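PDB 2RA5: putative transcriptional regulator from Streptomyces coelicolor A3, which probably acts as a DNA-binding transcription factor of the GntR family, with a UTRA domain that is likely to sense a small molecule. Local coordinates for residues Ala148-Tyr153 and His230-Ser235; Leu211-Thr216 and Tyr237-Gln242. All blocks are in the same frame, centred on the assembly; numbering follows the deposited sequence.

Contact 1 (Ala148-Tyr153 and His230-Ser235); sequences AYLCNY and HTYRPS
Tyr149 and Thr231 are the hydrogen-bonded pair at the heart of an antiparallel strand pairing, buried in the middle of the main sheet, where strand 145-154 runs beside strand 224-232. Tyr149 N gives to Thr231 O at 2.8 Å, and Thr231 N returns a bond to Tyr149 O at 3.0 Å. The same Tyr149 O also takes a weak bond from Thr231 OG1. The beta-branched Thr231 suits a strand, and its hydroxyl lies between the backbone N and the carbonyl carbon (chi1 39°), where it comes close to Tyr149 CB. The Tyr149 ring leads away to helix 196-202 and its OH bonds to Glu137. In the UTRA domain these are the two central strands of a six-stranded antiparallel sheet, where its halves meet. The non-hydrogen-bonded pairs point to the opposite face. There the small Ala148 leaves room for an aromatic neighbour, its CB lying 3.4 Å from Tyr232 CD2. Next along, Leu150 CD2 packs 3.6 Å from His230 CD2, the two side chains crossing obliquely and the flat imidazole suiting a methyl group. Beyond it, the imidazole rim at NE2 faces the amide of Asn152, whose plane is turned 51° from the ring. An alanine in place of His230 would probably leave Leu150 CD2 without its ring partner and open a gap beside it. Asn152 in turn touches the bound meso-tartaric acid.

Contact 2 (Leu211-Thr216 and Tyr237-Gln242); sequences LTMERT and YSFEFQ. With SRT (S,R meso-tartaric acid), chain B.
Phe239 meets Leu211 and Met213 with its CD2-CE2 side and CZ, while Tyr237 CE2 of its own segment sits 3.7 Å above the plane on one face, over the centre. Conversely, Phe239 CE1 lies at the edge of the Tyr237 ring, in its plane, and Leu211 CD2 approaches Tyr237 at CD2. Leu211 CD2 reaches Phe239 CE2 at 3.7 Å. With CG anti to the backbone N (chi1 -166°), CG too comes close to Phe239 CE2. A branched leucine thus fills the corner between two aromatic rings. Met213, built as selenomethionine, crosses Phe239 at about a right angle, its CB 3.9 Å from Phe239 CZ. Farther along the strand, Arg215 is turned to the ligand: meso-tartaric acid O1 lies in the guanidinium plane at its edge, 2.9 Å from Arg215 NH1, which also makes a weak bond to O11. Arg138 and Leu171 N add further bonds to the ligand. Phe239 and its neighbours pair with a strand of the second subunit, to whose Arg186 Glu240 forms a salt bridge. Strand 209-218 thus combines apolar packing near the subunit interface with a positive charge suited to an acidic ligand, consistent with an effector pocket.

Overall arrangement
The two contacts interleave along the chain, their segments coming in the order 148-153, 211-216, 230-235 and 237-242, and their centres are about 9 Å apart. Three of the four segments reach one six-stranded sheet, in which strand 224-232 lies between 145-154 and 209-218. Contact 1 therefore joins directly to contact 2 through probable backbone bonds from His230 and Tyr232 to Met213 and Leu211. Past residue 232 the chain leaves this sheet for strand 239-245, which pairs with 69-73 and with the second subunit. Contact 1 thus belongs to the sheet's interior, contact 2 to its junction with the dimer partner, and both border the meso-tartaric acid site.

Contact 1 (Ala148-Tyr153 and His230-Ser235)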
ATOM      1  N   ALA A 148       2.452  14.936   1.221  1.00 65.58           N
ATOM      2  CA  ALA A 148       1.341  14.351   0.494  1.00 68.78           C
ATOM      3  C   ALA A 148       0.392  15.419  -0.024  1.00 61.64           C
ATOM      4  O   ALA A 148       0.244  16.487   0.584  1.00 55.70           O
ATOM      5  CB  ALA A 148       0.598  13.380   1.384  1.00 47.58           C
ATOM      6  N   TYR A 149      -0.239  15.114  -1.156  1.00 57.08           N
ATOM      7  CA  TYR A 149      -1.308  15.937  -1.729  1.00 66.48           C
ATOM      8  C   TYR A 149      -2.668  15.212  -1.687  1.00 47.83           C
ATOM      9  O   TYR A 149      -2.855  14.187  -2.339  1.00 42.10           O
ATOM     10  CB  TYR A 149      -0.971  16.352  -3.163  1.00 58.51           C
ATOM     11  CG  TYR A 149      -1.752  17.560  -3.567  1.00 73.90           C
ATOM     12  CD1 TYR A 149      -1.567  18.762  -2.908  1.00 87.51           C
ATOM     13  CD2 TYR A 149      -2.704  17.498  -4.575  1.00 78.86           C
ATOM     14  CE1 TYR A 149      -2.287  19.878  -3.249  1.00 95.47           C
ATOM     15  CE2 TYR A 149      -3.436  18.615  -4.926  1.00 80.50           C
ATOM     16  CZ  TYR A 149      -3.220  19.805  -4.256  1.00 89.83           C
ATOM     17  OH  TYR A 149      -3.924  20.943  -4.571  1.00 85.35           O
ATOM     18  N   LEU A 150      -3.606  15.742  -0.905  1.00 44.26           N
ATOM     19  CA  LEU A 150      -4.873  15.065  -0.636  1.00 49.09           C
ATOM     20  C   LEU A 150      -6.095  15.735  -1.280  1.00 58.14           C
ATOM     21  O   LEU A 150      -6.517  16.795  -0.826  1.00 48.27           O
ATOM     22  CB  LEU A 150      -5.110  14.990   0.878  1.00 47.00           C
ATOM     23  CG  LEU A 150      -3.986  14.510   1.805  1.00 53.19           C
ATOM     24  CD1 LEU A 150      -4.490  14.357   3.231  1.00 36.57           C
ATOM     25  CD2 LEU A 150      -3.364  13.213   1.291  1.00 47.65           C
ATOM     26  N   CYS A 151      -6.668  15.115  -2.314  1.00 56.82           N
ATOM     27  CA  CYS A 151      -7.948  15.575  -2.884  1.00 68.84           C
ATOM     28  C   CYS A 151      -9.113  14.726  -2.383  1.00 56.82           C
ATOM     29  O   CYS A 151      -9.117  13.509  -2.561  1.00 44.40           O
ATOM     30  CB  CYS A 151      -7.942  15.539  -4.422  1.00 67.21           C
ATOM     31  SG  CYS A 151      -6.490  16.246  -5.226  1.00 71.87           S
ATOM     32  N   ASN A 152     -10.110  15.361  -1.776  1.00 51.17           N
ATOM     33  CA  ASN A 152     -11.313  14.635  -1.358  1.00 46.15           C
ATOM     34  C   ASN A 152     -12.641  15.163  -1.903  1.00 52.77           C
ATOM     35  O   ASN A 152     -12.808  16.358  -2.151  1.00 43.75           O
ATOM     36  CB  ASN A 152     -11.380  14.482   0.176  1.00 53.08           C
ATOM     37  CG  ASN A 152     -10.150  13.780   0.747  1.00 60.12           C
ATOM     38  OD1 ASN A 152     -10.147  12.569   0.971  1.00 60.07           O
ATOM     39  ND2 ASN A 152      -9.093  14.531   0.948  1.00 39.71           N
ATOM     40  N   TYR A 153     -13.587  14.250  -2.089  1.00 46.12           N
ATOM     41  CA  TYR A 153     -14.910  14.608  -2.571  1.00 43.33           C
ATOM     42  C   TYR A 153     -15.951  14.090  -1.626  1.00 45.10           C
ATOM     43  O   TYR A 153     -15.926  12.924  -1.252  1.00 53.59           O
ATOM     44  CB  TYR A 153     -15.137  14.014  -3.950  1.00 41.75           C
ATOM     45  CG  TYR A 153     -14.126  14.497  -4.962  1.00 49.05           C
ATOM     46  CD1 TYR A 153     -12.924  13.818  -5.152  1.00 57.51           C
ATOM     47  CD2 TYR A 153     -14.371  15.631  -5.727  1.00 49.61           C
ATOM     48  CE1 TYR A 153     -11.998  14.250  -6.080  1.00 49.68           C
ATOM     49  CE2 TYR A 153     -13.448  16.078  -6.653  1.00 60.85           C
ATOM     50  CZ  TYR A 153     -12.261  15.381  -6.827  1.00 55.84           C
ATOM     51  OH  TYR A 153     -11.334  15.811  -7.747  1.00 57.79           O
ATOM     52  N   HIS A 230      -5.219  10.481  -3.570  1.00 55.04           N
ATOM     53  CA  HIS A 230      -4.049  11.049  -2.913  1.00 43.06           C
ATOM     54  C   HIS A 230      -2.735  10.679  -3.576  1.00 43.66           C
ATOM     55  O   HIS A 230      -2.613   9.620  -4.187  1.00 47.18           O
ATOM     56  CB  HIS A 230      -4.000  10.579  -1.463  1.00 46.24           C
ATOM     57  CG  HIS A 230      -5.279  10.758  -0.722  1.00 56.89           C
ATOM     58  ND1 HIS A 230      -5.840   9.768   0.044  1.00 74.66           N
ATOM     59  CD2 HIS A 230      -6.118  11.826  -0.623  1.00 47.28           C
ATOM     60  CE1 HIS A 230      -6.959  10.203   0.593  1.00 62.10           C
ATOM     61  NE2 HIS A 230      -7.142  11.462   0.199  1.00 62.99           N
ATOM     62  N   THR A 231      -1.754  11.570  -3.426  1.00 61.91           N
ATOM     63  CA  THR A 231      -0.369  11.352  -3.853  1.00 59.27           C
ATOM     64  C   THR A 231       0.598  11.567  -2.688  1.00 51.74           C
ATOM     65  O   THR A 231       0.399  12.448  -1.840  1.00 47.78           O
ATOM     66  CB  THR A 231       0.035  12.320  -4.965  1.00 55.41           C
ATOM     67  OG1 THR A 231      -0.533  13.609  -4.686  1.00 69.43           O
ATOM     68  CG2 THR A 231      -0.457  11.828  -6.307  1.00 59.42           C
ATOM     69  N   TYR A 232       1.649  10.762  -2.654  1.00 49.03           N
ATOM     70  CA  TYR A 232       2.643  10.859  -1.591  1.00 60.72           C
ATOM     71  C   TYR A 232       4.048  10.826  -2.160  1.00 55.98           C
ATOM     72  O   TYR A 232       4.349   9.986  -3.021  1.00 50.38           O
ATOM     73  CB  TYR A 232       2.502   9.687  -0.629  1.00 55.21           C
ATOM     74  CG  TYR A 232       1.106   9.456  -0.126  1.00 50.17           C
ATOM     75  CD1 TYR A 232       0.202   8.700  -0.858  1.00 51.57           C
ATOM     76  CD2 TYR A 232       0.691   9.985   1.094  1.00 51.06           C
ATOM     77  CE1 TYR A 232      -1.083   8.484  -0.392  1.00 49.53           C
ATOM     78  CE2 TYR A 232      -0.586   9.776   1.564  1.00 54.74           C
ATOM     79  CZ  TYR A 232      -1.476   9.026   0.821  1.00 54.45           C
ATOM     80  OH  TYR A 232      -2.758   8.816   1.299  1.00 55.01           O
ATOM     81  N   ARG A 233       4.902  11.723  -1.665  1.00 53.33           N
ATOM     82  CA  ARG A 233       6.340  11.692  -1.979  1.00 69.89           C
ATOM     83  C   ARG A 233       6.986  10.460  -1.348  1.00 55.32           C
ATOM     84  O   ARG A 233       7.085  10.385  -0.116  1.00 54.23           O
ATOM     85  CB  ARG A 233       7.031  12.944  -1.439  1.00 66.42           C
ATOM     86  CG  ARG A 233       6.416  14.253  -1.903  1.00 83.23           C
ATOM     87  CD  ARG A 233       7.264  15.420  -1.447  1.00 87.80           C
ATOM     88  NE  ARG A 233       8.612  15.351  -1.997  1.00 97.54           N
ATOM     89  CZ  ARG A 233       9.664  15.969  -1.473  1.00 87.24           C
ATOM     90  NH1 ARG A 233      10.851  15.848  -2.050  1.00 78.16           N
ATOM     91  NH2 ARG A 233       9.529  16.704  -0.376  1.00 80.81           N
ATOM     92  N   PRO A 234       7.394   9.476  -2.180  1.00 43.21           N
ATOM     93  CA  PRO A 234       7.894   8.181  -1.681  1.00 59.83           C
ATOM     94  C   PRO A 234       9.121   8.287  -0.770  1.00 62.71           C
ATOM     95  O   PRO A 234       9.337   7.408   0.059  1.00 75.48           O
ATOM     96  CB  PRO A 234       8.220   7.394  -2.970  1.00 55.26           C
ATOM     97  CG  PRO A 234       8.257   8.438  -4.060  1.00 72.85           C
ATOM     98  CD  PRO A 234       7.237   9.457  -3.645  1.00 52.47           C
ATOM     99  N   SER A 235       9.898   9.354  -0.915  1.00 65.09           N
ATOM    100  CA  SER A 235      11.058   9.589  -0.060  1.00 73.23           C
ATOM    101  C   SER A 235      10.621  10.127   1.295  1.00 71.07           C
ATOM    102  O   SER A 235      11.433  10.263   2.205  1.00 79.10           O
ATOM    103  CB  SER A 235      12.003  10.605  -0.713  1.00 59.65           C
ATOM    104  OG  SER A 235      11.437  11.911  -0.672  1.00 80.82           O
TER

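Contact 2 (Leu211-Thr216 and Tyr237-Gln242)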
ATOM      1  N   LEU A 211       3.799   7.888  -4.776  1.00 55.56           N
ATOM      2  CA  LEU A 211       2.961   6.860  -4.188  1.00 60.81           C
ATOM      3  C   LEU A 211       1.530   7.355  -4.321  1.00 54.66           C
ATOM      4  O   LEU A 211       1.229   8.503  -4.006  1.00 52.90           O
ATOM      5  CB  LEU A 211       3.339   6.637  -2.723  1.00 57.98           C
ATOM      6  CG  LEU A 211       2.843   5.400  -1.954  1.00 55.49           C
ATOM      7  CD1 LEU A 211       3.116   4.101  -2.707  1.00 54.76           C
ATOM      8  CD2 LEU A 211       3.495   5.365  -0.583  1.00 51.96           C
ATOM      9  N   THR A 212       0.649   6.509  -4.825  1.00 49.38           N
ATOM     10  CA  THR A 212      -0.733   6.929  -4.956  1.00 68.94           C
ATOM     11  C   THR A 212      -1.671   6.052  -4.150  1.00 58.78           C
ATOM     12  O   THR A 212      -1.431   4.860  -3.950  1.00 51.54           O
ATOM     13  CB  THR A 212      -1.209   6.917  -6.419  1.00 54.60           C
ATOM     14  OG1 THR A 212      -1.320   5.562  -6.867  1.00 55.13           O
ATOM     15  CG2 THR A 212      -0.260   7.711  -7.323  1.00 55.62           C
HETATM   16  N   MSE A 213      -2.757   6.652  -3.696  1.00 53.93           N
HETATM   17  CA  MSE A 213      -3.824   5.856  -3.141  1.00 52.49           C
HETATM   18  C   MSE A 213      -5.228   6.443  -3.386  1.00 56.91           C
HETATM   19  O   MSE A 213      -5.439   7.663  -3.433  1.00 45.84           O
HETATM   20  CB  MSE A 213      -3.533   5.576  -1.678  1.00 51.83           C
HETATM   21  CG  MSE A 213      -4.217   6.463  -0.700  1.00 73.39           C
HETATM   22 SE   MSE A 213      -5.521   5.432   0.295  0.85 90.73          SE
HETATM   23  CE  MSE A 213      -5.761   6.661   1.794  1.00 64.37           C
ATOM     24  N   GLU A 214      -6.177   5.548  -3.604  1.00 54.11           N
ATOM     25  CA  GLU A 214      -7.570   5.935  -3.786  1.00 60.67           C
ATOM     26  C   GLU A 214      -8.395   5.222  -2.737  1.00 48.32           C
ATOM     27  O   GLU A 214      -8.178   4.043  -2.467  1.00 45.20           O
ATOM     28  CB  GLU A 214      -8.065   5.565  -5.181  1.00 52.67           C
ATOM     29  CG  GLU A 214      -7.661   6.525  -6.284  1.00 59.92           C
ATOM     30  CD  GLU A 214      -8.103   6.031  -7.652  1.00 72.70           C
ATOM     31  OE1 GLU A 214      -9.121   5.308  -7.728  1.00 74.15           O
ATOM     32  OE2 GLU A 214      -7.424   6.350  -8.651  1.00 89.50           O
ATOM     33  N   ARG A 215      -9.329   5.942  -2.131  1.00 45.73           N
ATOM     34  CA  ARG A 215     -10.127   5.364  -1.070  1.00 51.50           C
ATOM     35  C   ARG A 215     -11.589   5.807  -1.166  1.00 53.97           C
ATOM     36  O   ARG A 215     -11.869   6.974  -1.444  1.00 47.38           O
ATOM     37  CB  ARG A 215      -9.517   5.771   0.274  1.00 41.67           C
ATOM     38  CG  ARG A 215     -10.353   5.470   1.497  1.00 54.48           C
ATOM     39  CD  ARG A 215      -9.802   6.205   2.705  1.00 61.78           C
ATOM     40  NE  ARG A 215      -9.869   7.671   2.588  1.00 78.91           N
ATOM     41  CZ  ARG A 215      -9.141   8.514   3.324  1.00 82.88           C
ATOM     42  NH1 ARG A 215      -9.260   9.831   3.164  1.00 58.25           N
ATOM     43  NH2 ARG A 215      -8.282   8.043   4.223  1.00 76.62           N
ATOM     44  N   THR A 216     -12.523   4.882  -0.950  1.00 52.02           N
ATOM     45  CA  THR A 216     -13.911   5.288  -0.734  1.00 54.74           C
ATOM     46  C   THR A 216     -14.366   4.871   0.644  1.00 40.74           C
ATOM     47  O   THR A 216     -14.251   3.712   1.011  1.00 52.35           O
ATOM     48  CB  THR A 216     -14.907   4.672  -1.735  1.00 48.18           C
ATOM     49  OG1 THR A 216     -14.433   4.828  -3.071  1.00 51.17           O
ATOM     50  CG2 THR A 216     -16.286   5.352  -1.607  1.00 31.13           C
ATOM     51  N   TYR A 237       7.263   9.328   2.735  1.00 54.56           N
ATOM     52  CA  TYR A 237       6.113   8.612   3.281  1.00 61.64           C
ATOM     53  C   TYR A 237       6.047   7.168   2.791  1.00 53.40           C
ATOM     54  O   TYR A 237       6.446   6.871   1.661  1.00 50.31           O
ATOM     55  CB  TYR A 237       4.810   9.335   2.894  1.00 58.73           C
ATOM     56  CG  TYR A 237       3.582   8.709   3.507  1.00 60.82           C
ATOM     57  CD1 TYR A 237       3.149   9.088   4.773  1.00 60.05           C
ATOM     58  CD2 TYR A 237       2.861   7.718   2.831  1.00 49.12           C
ATOM     59  CE1 TYR A 237       2.023   8.509   5.353  1.00 72.00           C
ATOM     60  CE2 TYR A 237       1.724   7.126   3.407  1.00 56.19           C
ATOM     61  CZ  TYR A 237       1.314   7.528   4.670  1.00 65.03           C
ATOM     62  OH  TYR A 237       0.205   6.960   5.261  1.00 65.85           O
ATOM     63  N   SER A 238       5.538   6.276   3.641  1.00 52.16           N
ATOM     64  CA  SER A 238       5.136   4.935   3.190  1.00 45.86           C
ATOM     65  C   SER A 238       4.013   4.347   4.050  1.00 46.43           C
ATOM     66  O   SER A 238       3.784   4.773   5.187  1.00 46.83           O
ATOM     67  CB  SER A 238       6.338   3.981   3.106  1.00 55.61           C
ATOM     68  OG  SER A 238       6.902   3.752   4.384  1.00 55.74           O
ATOM     69  N   PHE A 239       3.290   3.383   3.497  1.00 41.02           N
ATOM     70  CA  PHE A 239       2.188   2.780   4.239  1.00 48.00           C
ATOM     71  C   PHE A 239       2.733   1.684   5.121  1.00 43.28           C
ATOM     72  O   PHE A 239       3.294   0.705   4.645  1.00 48.04           O
ATOM     73  CB  PHE A 239       1.104   2.252   3.299  1.00 46.99           C
ATOM     74  CG  PHE A 239       0.375   3.335   2.555  1.00 56.08           C
ATOM     75  CD1 PHE A 239      -0.679   4.010   3.152  1.00 59.41           C
ATOM     76  CD2 PHE A 239       0.756   3.696   1.266  1.00 42.13           C
ATOM     77  CE1 PHE A 239      -1.352   5.022   2.484  1.00 65.57           C
ATOM     78  CE2 PHE A 239       0.081   4.716   0.586  1.00 62.87           C
ATOM     79  CZ  PHE A 239      -0.976   5.378   1.201  1.00 52.13           C
ATOM     80  N   GLU A 240       2.608   1.880   6.420  1.00 45.85           N
ATOM     81  CA  GLU A 240       3.191   0.951   7.375  1.00 55.11           C
ATOM     82  C   GLU A 240       2.059   0.323   8.147  1.00 59.26           C
ATOM     83  O   GLU A 240       1.226   1.020   8.713  1.00 59.23           O
ATOM     84  CB  GLU A 240       4.130   1.672   8.350  1.00 47.64           C
ATOM     85  CG  GLU A 240       5.351   2.333   7.718  1.00 51.09           C
ATOM     86  CD  GLU A 240       6.374   1.335   7.205  1.00 68.85           C
ATOM     87  OE1 GLU A 240       6.485   0.218   7.770  1.00 68.53           O
ATOM     88  OE2 GLU A 240       7.075   1.676   6.228  1.00 64.46           O
ATOM     89  N   PHE A 241       2.016  -0.997   8.169  1.00 51.55           N
ATOM     90  CA  PHE A 241       1.041  -1.653   9.009  1.00 51.72           C
ATOM     91  C   PHE A 241       1.451  -3.048   9.478  1.00 60.83           C
ATOM     92  O   PHE A 241       2.462  -3.612   9.056  1.00 49.78           O
ATOM     93  CB  PHE A 241      -0.324  -1.685   8.323  1.00 70.57           C
ATOM     94  CG  PHE A 241      -0.275  -2.185   6.919  1.00 57.20           C
ATOM     95  CD1 PHE A 241       0.012  -1.324   5.873  1.00 64.86           C
ATOM     96  CD2 PHE A 241      -0.496  -3.528   6.643  1.00 67.10           C
ATOM     97  CE1 PHE A 241       0.069  -1.782   4.566  1.00 63.85           C
ATOM     98  CE2 PHE A 241      -0.443  -4.008   5.325  1.00 66.35           C
ATOM     99  CZ  PHE A 241      -0.157  -3.129   4.288  1.00 67.13           C
ATOM    100  N   GLN A 242       0.651  -3.575  10.390  1.00 51.24           N
ATOM    101  CA  GLN A 242       0.848  -4.896  10.915  1.00 54.43           C
ATOM    102  C   GLN A 242      -0.426  -5.669  10.633  1.00 51.07           C
ATOM    103  O   GLN A 242      -1.518  -5.142  10.784  1.00 46.36           O
ATOM    104  CB  GLN A 242       1.092  -4.823  12.417  1.00 51.40           C
ATOM    105  CG  GLN A 242       1.271  -6.179  13.085  1.00 59.69           C
ATOM    106  CD  GLN A 242       1.307  -6.079  14.614  1.00 76.57           C
ATOM    107  OE1 GLN A 242       1.796  -6.979  15.293  1.00 63.56           O
ATOM    108  NE2 GLN A 242       0.790  -4.981  15.156  1.00 56.61           N
TER
HETATM  109  O1  SRT B 247      -8.302  12.165   4.503  1.00 78.97           O
HETATM  110  O11 SRT B 247      -6.427  10.989   4.718  1.00 80.36           O
HETATM  111  C1  SRT B 247      -7.267  11.837   5.151  1.00 78.79           C
HETATM  112  C2  SRT B 247      -6.996  12.515   6.482  1.00 75.69           C
HETATM  113  O2  SRT B 247      -8.084  13.380   6.824  1.00 70.63           O
HETATM  114  C3  SRT B 247      -6.680  11.500   7.600  1.00 75.43           C
HETATM  115  O3  SRT B 247      -5.944  12.089   8.681  1.00 75.31           O
HETATM  116  C4  SRT B 247      -7.933  10.917   8.175  1.00 76.16           C
HETATM  117  O4  SRT B 247      -8.472  11.447   9.194  1.00 74.42           O
HETATM  118  O41 SRT B 247      -8.360   9.908   7.577  1.00 76.86           O